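Local coordinates for protein cysteine protease (Xylella fastidiosa, PDB 3OIS) that probably hydrolyses peptide bonds as a papain-family cysteine protease and binds uridine-5'-diphosphate, at residues His134-Cys139 / Gln171-Ala176; Ile101-Phe106 / Lys142-Gly147; Pro65-Tyr70 / Ala86-Arg91. All coordinates share one frame; numbering follows the deposited sequence.

Interaction 1. Residues His134-Cys139 / Gln171-Ala176. With UDP (uridine-5'-diphosphate), chain E.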
loop_
_atom_site.group_PDB
_atom_site.type_symbol
_atom_site.label_atom_id
_atom_site.label_comp_id
_atom_site.label_asym_id
_atom_site.label_seq_id
_atom_site.Cartn_x
_atom_site.Cartn_y
_atom_site.Cartn_z
ATOM N N HIS A 134 -3.693 -14.037 -1.867
ATOM C CA HIS A 134 -4.493 -14.967 -2.677
ATOM C C HIS A 134 -4.220 -16.421 -2.281
ATOM O O HIS A 134 -5.160 -17.203 -2.114
ATOM C CB HIS A 134 -4.179 -14.790 -4.144
ATOM C CG HIS A 134 -5.106 -15.539 -5.058
ATOM N ND1 HIS A 134 -4.748 -15.943 -6.336
ATOM C CD2 HIS A 134 -6.393 -15.943 -4.874
ATOM C CE1 HIS A 134 -5.778 -16.554 -6.906
ATOM N NE2 HIS A 134 -6.787 -16.583 -6.042
ATOM N N LYS A 135 -2.941 -16.769 -2.155
ATOM C CA LYS A 135 -2.523 -18.145 -1.904
ATOM C C LYS A 135 -2.364 -18.527 -0.436
ATOM O O LYS A 135 -2.614 -19.699 -0.084
ATOM C CB LYS A 135 -1.174 -18.395 -2.589
ATOM C CG LYS A 135 -1.206 -18.161 -4.069
ATOM C CD LYS A 135 -2.124 -19.106 -4.838
ATOM C CE LYS A 135 -2.066 -18.791 -6.328
ATOM N NZ LYS A 135 -2.963 -19.661 -7.111
ATOM N N LEU A 136 -1.961 -17.585 0.442
ATOM C CA LEU A 136 -1.713 -17.850 1.851
ATOM C C LEU A 136 -2.756 -17.160 2.735
ATOM O O LEU A 136 -3.001 -17.592 3.825
ATOM C CB LEU A 136 -0.326 -17.364 2.245
ATOM C CG LEU A 136 0.805 -17.857 1.330
ATOM C CD1 LEU A 136 2.186 -17.521 1.890
ATOM C CD2 LEU A 136 0.670 -19.370 1.050
ATOM N N GLY A 137 -3.314 -16.012 2.279
ATOM C CA GLY A 137 -4.149 -15.225 3.206
ATOM C C GLY A 137 -3.311 -14.314 4.097
ATOM O O GLY A 137 -2.173 -13.840 3.683
ATOM N N VAL A 138 -3.828 -14.003 5.266
ATOM C CA VAL A 138 -3.114 -13.216 6.276
ATOM C C VAL A 138 -3.757 -13.476 7.625
ATOM O O VAL A 138 -5.010 -13.557 7.722
ATOM C CB VAL A 138 -3.129 -11.675 5.949
ATOM C CG1 VAL A 138 -4.600 -11.140 5.658
ATOM C CG2 VAL A 138 -2.386 -10.868 7.008
ATOM N N CYS A 139 -2.927 -13.645 8.642
ATOM C CA CYS A 139 -3.454 -13.866 10.023
ATOM C C CYS A 139 -3.639 -12.525 10.728
ATOM O O CYS A 139 -3.123 -11.499 10.300
ATOM C CB CYS A 139 -2.506 -14.768 10.810
ATOM S SG CYS A 139 -0.859 -14.110 11.092
ATOM N N GLN A 171 1.066 -22.033 13.184
ATOM C CA GLN A 171 -0.337 -21.678 13.567
ATOM C C GLN A 171 -0.786 -20.421 12.784
ATOM O O GLN A 171 -1.906 -20.349 12.311
ATOM C CB GLN A 171 -0.586 -21.485 15.095
ATOM C CG GLN A 171 -2.123 -21.526 15.517
ATOM C CD GLN A 171 -2.994 -22.731 14.893
ATOM O OE1 GLN A 171 -2.591 -23.895 14.946
ATOM N NE2 GLN A 171 -4.168 -22.397 14.250
ATOM N N CYS A 172 0.144 -19.482 12.621
ATOM C CA CYS A 172 -0.106 -18.267 11.799
ATOM C C CYS A 172 -0.462 -18.606 10.381
ATOM O O CYS A 172 -1.439 -18.109 9.864
ATOM C CB CYS A 172 1.117 -17.374 11.855
ATOM S SG CYS A 172 1.331 -16.564 13.405
ATOM N N TYR A 173 0.324 -19.476 9.736
ATOM C CA TYR A 173 -0.012 -19.914 8.391
ATOM C C TYR A 173 -1.371 -20.586 8.285
ATOM O O TYR A 173 -2.120 -20.379 7.306
ATOM C CB TYR A 173 1.100 -20.791 7.847
ATOM C CG TYR A 173 2.335 -20.008 7.389
ATOM C CD1 TYR A 173 3.430 -19.831 8.220
ATOM C CD2 TYR A 173 2.382 -19.485 6.073
ATOM C CE1 TYR A 173 4.586 -19.153 7.796
ATOM C CE2 TYR A 173 3.544 -18.822 5.610
ATOM C CZ TYR A 173 4.583 -18.606 6.435
ATOM O OH TYR A 173 5.728 -17.961 6.055
ATOM N N LYS A 174 -1.691 -21.459 9.272
ATOM C CA LYS A 174 -2.993 -22.126 9.213
ATOM C C LYS A 174 -4.135 -21.102 9.354
ATOM O O LYS A 174 -5.093 -21.116 8.555
ATOM C CB LYS A 174 -3.075 -23.146 10.339
ATOM C CG LYS A 174 -4.300 -24.030 10.300
ATOM C CD LYS A 174 -4.032 -25.411 11.020
ATOM C CE LYS A 174 -5.340 -26.077 11.510
ATOM N NZ LYS A 174 -5.950 -25.124 12.526
ATOM N N ASP A 175 -4.063 -20.240 10.346
ATOM C CA ASP A 175 -5.118 -19.227 10.558
ATOM C C ASP A 175 -5.219 -18.272 9.343
ATOM O O ASP A 175 -6.297 -17.886 8.911
ATOM C CB ASP A 175 -4.887 -18.469 11.879
ATOM C CG ASP A 175 -5.068 -19.362 13.117
ATOM O OD1 ASP A 175 -5.740 -20.391 13.016
ATOM O OD2 ASP A 175 -4.481 -19.067 14.149
ATOM N N ALA A 176 -4.068 -17.927 8.753
ATOM C CA ALA A 176 -4.112 -16.987 7.640
ATOM C C ALA A 176 -4.977 -17.462 6.495
ATOM O O ALA A 176 -5.558 -16.648 5.754
ATOM C CB ALA A 176 -2.667 -16.735 7.142
HETATM N N1 UDP E . -4.336 -13.312 -11.912
HETATM C C2 UDP E . -4.906 -12.086 -11.710
HETATM N N3 UDP E . -5.967 -11.996 -10.817
HETATM C C4 UDP E . -6.427 -13.088 -10.154
HETATM C C5 UDP E . -5.877 -14.363 -10.384
HETATM C C6 UDP E . -4.740 -14.413 -11.202
HETATM O O2 UDP E . -4.528 -11.095 -12.251
HETATM O O4 UDP E . -7.460 -12.916 -9.430
HETATM C "C1'" UDP E . -3.278 -13.370 -12.980
HETATM C "C2'" UDP E . -1.954 -12.759 -12.577
HETATM O "O2'" UDP E . -1.369 -12.310 -13.798
HETATM C "C3'" UDP E . -1.269 -13.982 -12.107
HETATM C "C4'" UDP E . -1.696 -15.026 -13.163
HETATM O "O4'" UDP E . -3.083 -14.722 -13.421
HETATM O "O3'" UDP E . 0.132 -13.742 -12.218
HETATM C "C5'" UDP E . -1.462 -16.442 -12.645
HETATM O "O5'" UDP E . -2.297 -16.606 -11.501
HETATM P PA UDP E . -2.668 -17.957 -10.886
HETATM O O1A UDP E . -3.187 -17.860 -9.504
HETATM O O2A UDP E . -3.496 -18.764 -11.826
HETATM O O3A UDP E . -1.173 -18.601 -10.847
HETATM P PB UDP E . -0.503 -19.881 -10.120
HETATM O O1B UDP E . 0.187 -20.638 -11.158
HETATM O O2B UDP E . 0.341 -19.293 -9.113
HETATM O O3B UDP E . -1.505 -20.764 -9.441
HETATM O O HOH W 1 -1.195 -19.508 4.951
#
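Leu-136, Gly-137 and Val-138, in the turn that ends helix 126-135, pack against Tyr-173 and Ala-176 of helix 170-176, a buried backbone-rich contact in the helical domain of this papain-like fold. Gly-137 is the first residue to leave helical geometry, with phi at +83°. Glycine suits the place twice over: its positive phi and the closeness of Ala-176 O leave no room for a CB. Bare, its CA comes within 3.2 Å of Ala-176 O as a CH···O contact, and Val-138 N gives the same oxygen a weak, bent hydrogen bond. The small methyl of Ala-176 lets the loop close in, its CB lying 3.4 Å from Cys-139 N. Beyond it, Cys-139 SG, placed between its own backbone N and carbonyl carbon (chi1 63°), meets Cys-172 CB. The two sulfurs, Cys-139 SG and Cys-172 SG, are 4.0 Å apart, too far for a disulfide. In one of its two conformers Leu-136 runs alongside Tyr-173, its CD1 meeting the ring edge at CE2 (4.2 Å), while the tyrosine hydroxyl is tied to Asn-110 of helix 104-114. A water donates to both Leu-136 O and Tyr-173 O, bridging the two backbones through their carbonyls. The same helix end reaches the nucleotide. Lys-135 bends at its second torsion (chi2 -64°) and then runs straight, bringing NZ to both phosphates of UDP, where Lys-131 also binds: Lys-135 NZ donates to UDP O1A and O3B, each at 3.0 Å.

Interaction 2. Residues Ile101-Phe106 / Lys142-Gly147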
loop_
_atom_site.group_PDB
_atom_site.type_symbol
_atom_site.label_atom_id
_atom_site.label_comp_id
_atom_site.label_asym_id
_atom_site.label_seq_id
_atom_site.Cartn_x
_atom_site.Cartn_y
_atom_site.Cartn_z
ATOM N N ILE A 101 -6.684 -5.833 12.878
ATOM C CA ILE A 101 -5.655 -5.328 11.953
ATOM C C ILE A 101 -4.964 -6.597 11.392
ATOM O O ILE A 101 -4.529 -7.433 12.168
ATOM C CB ILE A 101 -4.635 -4.480 12.687
ATOM C CG1 ILE A 101 -5.279 -3.133 13.122
ATOM C CG2 ILE A 101 -3.491 -4.089 11.730
ATOM C CD1 ILE A 101 -4.366 -2.303 14.110
ATOM N N PRO A 102 -4.927 -6.746 10.053
ATOM C CA PRO A 102 -4.202 -7.904 9.480
ATOM C C PRO A 102 -2.697 -7.805 9.764
ATOM O O PRO A 102 -2.141 -6.680 9.825
ATOM C CB PRO A 102 -4.457 -7.793 7.964
ATOM C CG PRO A 102 -5.717 -6.966 7.857
ATOM C CD PRO A 102 -5.667 -6.001 9.002
ATOM N N SER A 103 -2.062 -8.952 10.013
ATOM C CA SER A 103 -0.591 -8.995 10.243
ATOM C C SER A 103 0.275 -8.503 9.072
ATOM O O SER A 103 0.489 -9.231 8.095
ATOM C CB SER A 103 -0.122 -10.408 10.619
ATOM O OG SER A 103 1.270 -10.329 10.804
ATOM N N ARG A 104 0.812 -7.297 9.221
ATOM C CA ARG A 104 1.645 -6.667 8.166
ATOM C C ARG A 104 2.948 -7.410 7.997
ATOM O O ARG A 104 3.408 -7.595 6.860
ATOM C CB ARG A 104 1.899 -5.222 8.540
ATOM C CG ARG A 104 0.571 -4.364 8.310
ATOM C CD ARG A 104 0.718 -2.988 8.997
ATOM N NE ARG A 104 0.813 -3.040 10.466
ATOM C CZ ARG A 104 1.395 -2.136 11.269
ATOM N NH1 ARG A 104 2.036 -1.065 10.788
ATOM N NH2 ARG A 104 1.360 -2.369 12.630
ATOM N N LEU A 105 3.530 -7.898 9.102
ATOM C CA LEU A 105 4.813 -8.617 8.939
ATOM C C LEU A 105 4.579 -9.989 8.320
ATOM O O LEU A 105 5.426 -10.462 7.622
ATOM C CB LEU A 105 5.517 -8.847 10.273
ATOM C CG LEU A 105 6.144 -7.587 10.874
ATOM C CD1 LEU A 105 6.981 -8.029 12.097
ATOM C CD2 LEU A 105 7.073 -6.891 9.836
ATOM N N PHE A 106 3.389 -10.607 8.574
ATOM C CA PHE A 106 3.088 -11.857 7.870
ATOM C C PHE A 106 3.093 -11.591 6.311
ATOM O O PHE A 106 3.627 -12.405 5.494
ATOM C CB PHE A 106 1.692 -12.391 8.241
ATOM C CG PHE A 106 1.347 -13.695 7.584
ATOM C CD1 PHE A 106 1.712 -14.907 8.202
ATOM C CD2 PHE A 106 0.660 -13.735 6.348
ATOM C CE1 PHE A 106 1.396 -16.088 7.604
ATOM C CE2 PHE A 106 0.361 -14.952 5.722
ATOM C CZ PHE A 106 0.759 -16.142 6.398
ATOM N N LYS A 142 -2.489 -9.568 16.008
ATOM C CA LYS A 142 -2.220 -10.083 17.369
ATOM C C LYS A 142 -1.483 -11.367 17.428
ATOM O O LYS A 142 -0.696 -11.556 18.369
ATOM C CB LYS A 142 -3.498 -10.107 18.251
ATOM C CG LYS A 142 -3.797 -8.678 18.790
ATOM C CD LYS A 142 -5.182 -8.448 19.407
ATOM C CE LYS A 142 -5.270 -7.022 19.965
ATOM N NZ LYS A 142 -6.484 -6.817 20.839
ATOM N N GLU A 143 -1.718 -12.251 16.453
ATOM C CA GLU A 143 -1.055 -13.543 16.349
ATOM C C GLU A 143 0.370 -13.425 15.782
ATOM O O GLU A 143 1.214 -14.280 16.003
ATOM C CB GLU A 143 -1.892 -14.440 15.431
ATOM C CG GLU A 143 -1.510 -15.898 15.391
ATOM C CD GLU A 143 -2.529 -16.725 14.608
ATOM O OE1 GLU A 143 -3.447 -16.141 13.980
ATOM O OE2 GLU A 143 -2.424 -17.984 14.636
ATOM N N TRP A 144 0.637 -12.350 15.018
ATOM C CA TRP A 144 1.996 -12.131 14.441
ATOM C C TRP A 144 2.258 -10.632 14.455
ATOM O O TRP A 144 2.008 -9.922 13.413
ATOM C CB TRP A 144 2.146 -12.738 13.004
ATOM C CG TRP A 144 3.611 -12.899 12.640
ATOM C CD1 TRP A 144 4.308 -12.226 11.650
ATOM C CD2 TRP A 144 4.569 -13.767 13.289
ATOM N NE1 TRP A 144 5.624 -12.590 11.684
ATOM C CE2 TRP A 144 5.817 -13.580 12.634
ATOM C CE3 TRP A 144 4.499 -14.672 14.351
ATOM C CZ2 TRP A 144 6.999 -14.259 13.044
ATOM C CZ3 TRP A 144 5.659 -15.406 14.713
ATOM C CH2 TRP A 144 6.896 -15.165 14.089
ATOM N N PRO A 145 2.645 -10.129 15.628
ATOM C CA PRO A 145 2.574 -8.684 15.852
ATOM C C PRO A 145 3.683 -7.922 15.131
ATOM O O PRO A 145 4.709 -8.489 14.780
ATOM C CB PRO A 145 2.713 -8.524 17.373
ATOM C CG PRO A 145 3.025 -9.903 17.941
ATOM C CD PRO A 145 2.747 -10.921 16.890
ATOM N N TYR A 146 3.440 -6.634 14.932
ATOM C CA TYR A 146 4.375 -5.765 14.217
ATOM C C TYR A 146 5.564 -5.311 15.047
ATOM O O TYR A 146 5.392 -4.995 16.207
ATOM C CB TYR A 146 3.572 -4.538 13.734
ATOM C CG TYR A 146 4.257 -3.837 12.570
ATOM C CD1 TYR A 146 4.254 -4.426 11.289
ATOM C CD2 TYR A 146 4.879 -2.590 12.774
ATOM C CE1 TYR A 146 4.915 -3.761 10.201
ATOM C CE2 TYR A 146 5.607 -1.937 11.754
ATOM C CZ TYR A 146 5.557 -2.546 10.442
ATOM O OH TYR A 146 6.170 -1.879 9.402
ATOM N N GLY A 147 6.773 -5.284 14.471
ATOM C CA GLY A 147 7.928 -4.748 15.186
ATOM C C GLY A 147 8.790 -4.176 14.091
ATOM O O GLY A 147 9.016 -4.863 13.122
HETATM O O HOH W 2 2.747 -7.494 11.919
#
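Arg-104 and Tyr-146 lay their flat groups on one another: the guanidinium stacks over a face of the phenol ring with the planes only 16° apart, although the two side chains run at about a right angle. Arg-104 CZ sits 3.7 Å from the ring centroid in a cation-pi contact, NH1 lies over the middle of the ring, and NH2 reaches back toward the stem, 3.2 Å from Tyr-146 CG. The bend of the arginine at chi3 (-65°) turns the guanidinium flat above the ring. Leu-105 comes to the same tyrosine by a different route, with CG 3.7 Å from Tyr-146 CD1, while its CB packs near Trp-144 CD1 and its CD1 branch lies by Pro-145 O and Gly-147 N. A branched aliphatic chain is well suited to fill the angle between two aromatic side chains. The indole of Trp-144 turns its edge toward Ser-103, whose OG lies in the ring plane.

Ser-103 is the N-cap of helix 104-114. With its OG anti to the backbone N (chi1 180°), the hydroxyl accepts from Phe-106 N at 3.1 Å and donates to Trp-144 O at 2.7 Å, in the carbonyl plane on a lone pair. A water completes the link, accepting from Leu-105 N and donating to Trp-144 O, so that this one carbonyl receives two donors.

Both polar ends of the stack are held from elsewhere: Arg-104 NH2 forms a salt bridge with Glu-141, and Tyr-146 OH bonds to Gln-72 O and Ser-77 OG. The buried positive charge is thus probably balanced by Glu-141 and eased by the pi face, while the serine uses its hydroxyl both to cap the helix and to fasten the loop to it.

Interaction 3. Residues Pro65-Tyr70 / Ala86-Arg91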
loop_
_atom_site.group_PDB
_atom_site.type_symbol
_atom_site.label_atom_id
_atom_site.label_comp_id
_atom_site.label_asym_id
_atom_site.label_seq_id
_atom_site.Cartn_x
_atom_site.Cartn_y
_atom_site.Cartn_z
ATOM N N PRO A 65 -12.116 5.012 6.226
ATOM C CA PRO A 65 -12.746 4.053 7.159
ATOM C C PRO A 65 -12.526 4.514 8.630
ATOM O O PRO A 65 -11.789 5.488 8.868
ATOM C CB PRO A 65 -12.012 2.745 6.831
ATOM C CG PRO A 65 -10.659 3.198 6.503
ATOM C CD PRO A 65 -10.833 4.534 5.686
ATOM N N PRO A 66 -13.173 3.849 9.599
ATOM C CA PRO A 66 -13.003 4.338 10.941
ATOM C C PRO A 66 -11.684 3.928 11.579
ATOM O O PRO A 66 -11.193 4.675 12.457
ATOM C CB PRO A 66 -14.189 3.700 11.706
ATOM C CG PRO A 66 -15.121 3.132 10.642
ATOM C CD PRO A 66 -14.141 2.741 9.550
ATOM N N PHE A 67 -11.045 2.866 11.071
ATOM C CA PHE A 67 -9.812 2.447 11.717
ATOM C C PHE A 67 -8.668 3.401 11.396
ATOM O O PHE A 67 -8.503 3.823 10.245
ATOM C CB PHE A 67 -9.463 0.989 11.408
ATOM C CG PHE A 67 -9.267 0.672 9.892
ATOM C CD1 PHE A 67 -7.980 0.592 9.305
ATOM C CD2 PHE A 67 -10.343 0.341 9.130
ATOM C CE1 PHE A 67 -7.887 0.186 7.913
ATOM C CE2 PHE A 67 -10.314 -0.031 7.811
ATOM C CZ PHE A 67 -9.051 -0.060 7.140
ATOM N N GLN A 68 -7.871 3.711 12.406
ATOM C CA GLN A 68 -6.882 4.759 12.224
ATOM C C GLN A 68 -5.746 4.237 11.342
ATOM O O GLN A 68 -5.583 3.011 11.155
ATOM C CB GLN A 68 -6.297 5.254 13.538
ATOM C CG GLN A 68 -5.587 4.252 14.344
ATOM C CD GLN A 68 -5.371 4.746 15.802
ATOM O OE1 GLN A 68 -4.570 5.666 16.066
ATOM N NE2 GLN A 68 -6.092 4.110 16.748
ATOM N N VAL A 69 -4.972 5.185 10.852
ATOM C CA VAL A 69 -3.745 4.800 10.103
ATOM C C VAL A 69 -2.827 3.927 10.936
ATOM O O VAL A 69 -2.797 4.026 12.196
ATOM C CB VAL A 69 -2.988 6.020 9.520
ATOM C CG1 VAL A 69 -3.832 6.800 8.513
ATOM C CG2 VAL A 69 -2.482 6.893 10.678
ATOM N N TYR A 70 -2.070 3.092 10.241
ATOM C CA TYR A 70 -0.968 2.420 10.920
ATOM C C TYR A 70 0.296 3.210 10.823
ATOM O O TYR A 70 0.346 4.206 10.132
ATOM C CB TYR A 70 -0.665 1.063 10.227
ATOM C CG TYR A 70 -1.857 0.223 9.713
ATOM C CD1 TYR A 70 -2.997 -0.055 10.533
ATOM C CD2 TYR A 70 -1.902 -0.205 8.387
ATOM C CE1 TYR A 70 -4.032 -0.828 10.084
ATOM C CE2 TYR A 70 -2.981 -0.976 7.910
ATOM C CZ TYR A 70 -4.040 -1.308 8.769
ATOM O OH TYR A 70 -5.109 -2.079 8.329
ATOM N N ALA A 86 -6.445 -2.553 2.805
ATOM C CA ALA A 86 -7.435 -2.969 1.827
ATOM C C ALA A 86 -8.220 -4.147 2.400
ATOM O O ALA A 86 -9.460 -4.166 2.242
ATOM C CB ALA A 86 -6.729 -3.373 0.497
ATOM N N ILE A 87 -7.517 -5.127 3.023
ATOM C CA ILE A 87 -8.136 -6.322 3.668
ATOM C C ILE A 87 -9.042 -5.872 4.829
ATOM O O ILE A 87 -10.180 -6.338 4.909
ATOM C CB ILE A 87 -7.096 -7.259 4.240
ATOM C CG1 ILE A 87 -6.399 -7.968 3.083
ATOM C CG2 ILE A 87 -7.799 -8.342 5.087
ATOM C CD1 ILE A 87 -7.323 -8.959 2.273
ATOM N N GLN A 88 -8.563 -4.961 5.682
ATOM C CA GLN A 88 -9.354 -4.498 6.832
ATOM C C GLN A 88 -10.584 -3.777 6.357
ATOM O O GLN A 88 -11.683 -4.042 6.911
ATOM C CB GLN A 88 -8.514 -3.627 7.768
ATOM C CG GLN A 88 -9.243 -3.317 9.040
ATOM C CD GLN A 88 -8.321 -2.856 10.136
ATOM O OE1 GLN A 88 -7.075 -2.902 10.009
ATOM N NE2 GLN A 88 -8.931 -2.335 11.242
ATOM N N PHE A 89 -10.440 -2.949 5.315
ATOM C CA PHE A 89 -11.544 -2.223 4.768
ATOM C C PHE A 89 -12.590 -3.165 4.201
ATOM O O PHE A 89 -13.814 -2.931 4.401
ATOM C CB PHE A 89 -11.042 -1.309 3.636
ATOM C CG PHE A 89 -12.107 -0.447 2.998
ATOM C CD1 PHE A 89 -12.220 0.927 3.324
ATOM C CD2 PHE A 89 -13.033 -1.001 2.108
ATOM C CE1 PHE A 89 -13.229 1.743 2.695
ATOM C CE2 PHE A 89 -14.019 -0.186 1.481
ATOM C CZ PHE A 89 -14.110 1.184 1.786
ATOM N N GLU A 90 -12.144 -4.163 3.410
ATOM C CA GLU A 90 -13.086 -5.083 2.750
ATOM C C GLU A 90 -13.871 -5.886 3.778
ATOM O O GLU A 90 -15.061 -6.199 3.535
ATOM C CB GLU A 90 -12.423 -6.032 1.704
ATOM C CG GLU A 90 -11.908 -5.383 0.426
ATOM C CD GLU A 90 -12.979 -4.795 -0.484
ATOM O OE1 GLU A 90 -13.767 -5.546 -1.114
ATOM O OE2 GLU A 90 -12.986 -3.577 -0.591
ATOM N N ARG A 91 -13.259 -6.191 4.933
ATOM C CA ARG A 91 -13.958 -7.022 5.932
ATOM C C ARG A 91 -15.091 -6.220 6.536
ATOM O O ARG A 91 -16.182 -6.763 6.776
ATOM C CB ARG A 91 -13.004 -7.620 6.967
ATOM C CG ARG A 91 -12.275 -8.862 6.369
ATOM C CD ARG A 91 -11.283 -9.527 7.281
ATOM N NE ARG A 91 -11.937 -10.374 8.287
ATOM C CZ ARG A 91 -12.104 -10.037 9.565
ATOM N NH1 ARG A 91 -11.668 -8.862 9.995
ATOM N NH2 ARG A 91 -12.714 -10.877 10.416
#
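Tyr-70 OH donates a short hydrogen bond of 2.7 Å to Gln-88 OE1, joining the loop that follows strand 60-62 to helix 78-93, the counterpart of the long central helix of papain. The donor stands 31° out of the carbonyl plane of the amide, and OE1 in turn lies in the plane of the tyrosine ring, at its edge. Gln-88 then spreads itself over Phe-67. Its CG leaves anti to the backbone N (chi1 -172°) and the chain stays extended, which carries the amide flat over the phenyl ring, the two planes 10° apart. Gln-88 CG makes a CH-pi contact 3.6 Å from the ring centroid, and Gln-88 NE2 reaches Phe-67 CG at 3.3 Å.

The opposite face of Phe-67 receives Pro-65 CG, which leaves the ring sandwiched between a pyrrolidine and an amide. Proline offers a rigid apolar edge here, and its CB also touches Phe-89 CD1 at 4.0 Å. Phe-67 CZ comes against Phe-89 CB on the next helix position.

Glutamine suits the place because its amide is flat, with an acceptor and a donor at its two ends. Its oxygen is satisfied by Tyr-70 and its NE2 bonds to Glu-99, and these two bonds fix the rotation of the amide and hold it nearly parallel to the ring, so that a buried polar group packs on an aromatic face with a hydrogen bond at each end.

Along the chain, interaction 3 closes before the other two begin, whereas interactions 1 and 2 interlock, their segments alternating in the order 101-106, 134-139, 142-147, 171-176. The centres of 1 and 2 lie about 11 Å apart, 2 and 3 about 14 Å, and 1 and 3 about 18 Å; interaction 2 lies between the others, which also touch directly where Val-138 meets Ile-87. Helix 104-114 follows helix 78-93, and the residues before it, Ile-101 and Pro-102, rest on Gln-88. At the other end, Cys-139 O probably accepts a hydrogen bond from Ser-103 N. The series thus runs from helix 78-93 through the start of helix 104-114 to helix 126-135, whose end binds UDP.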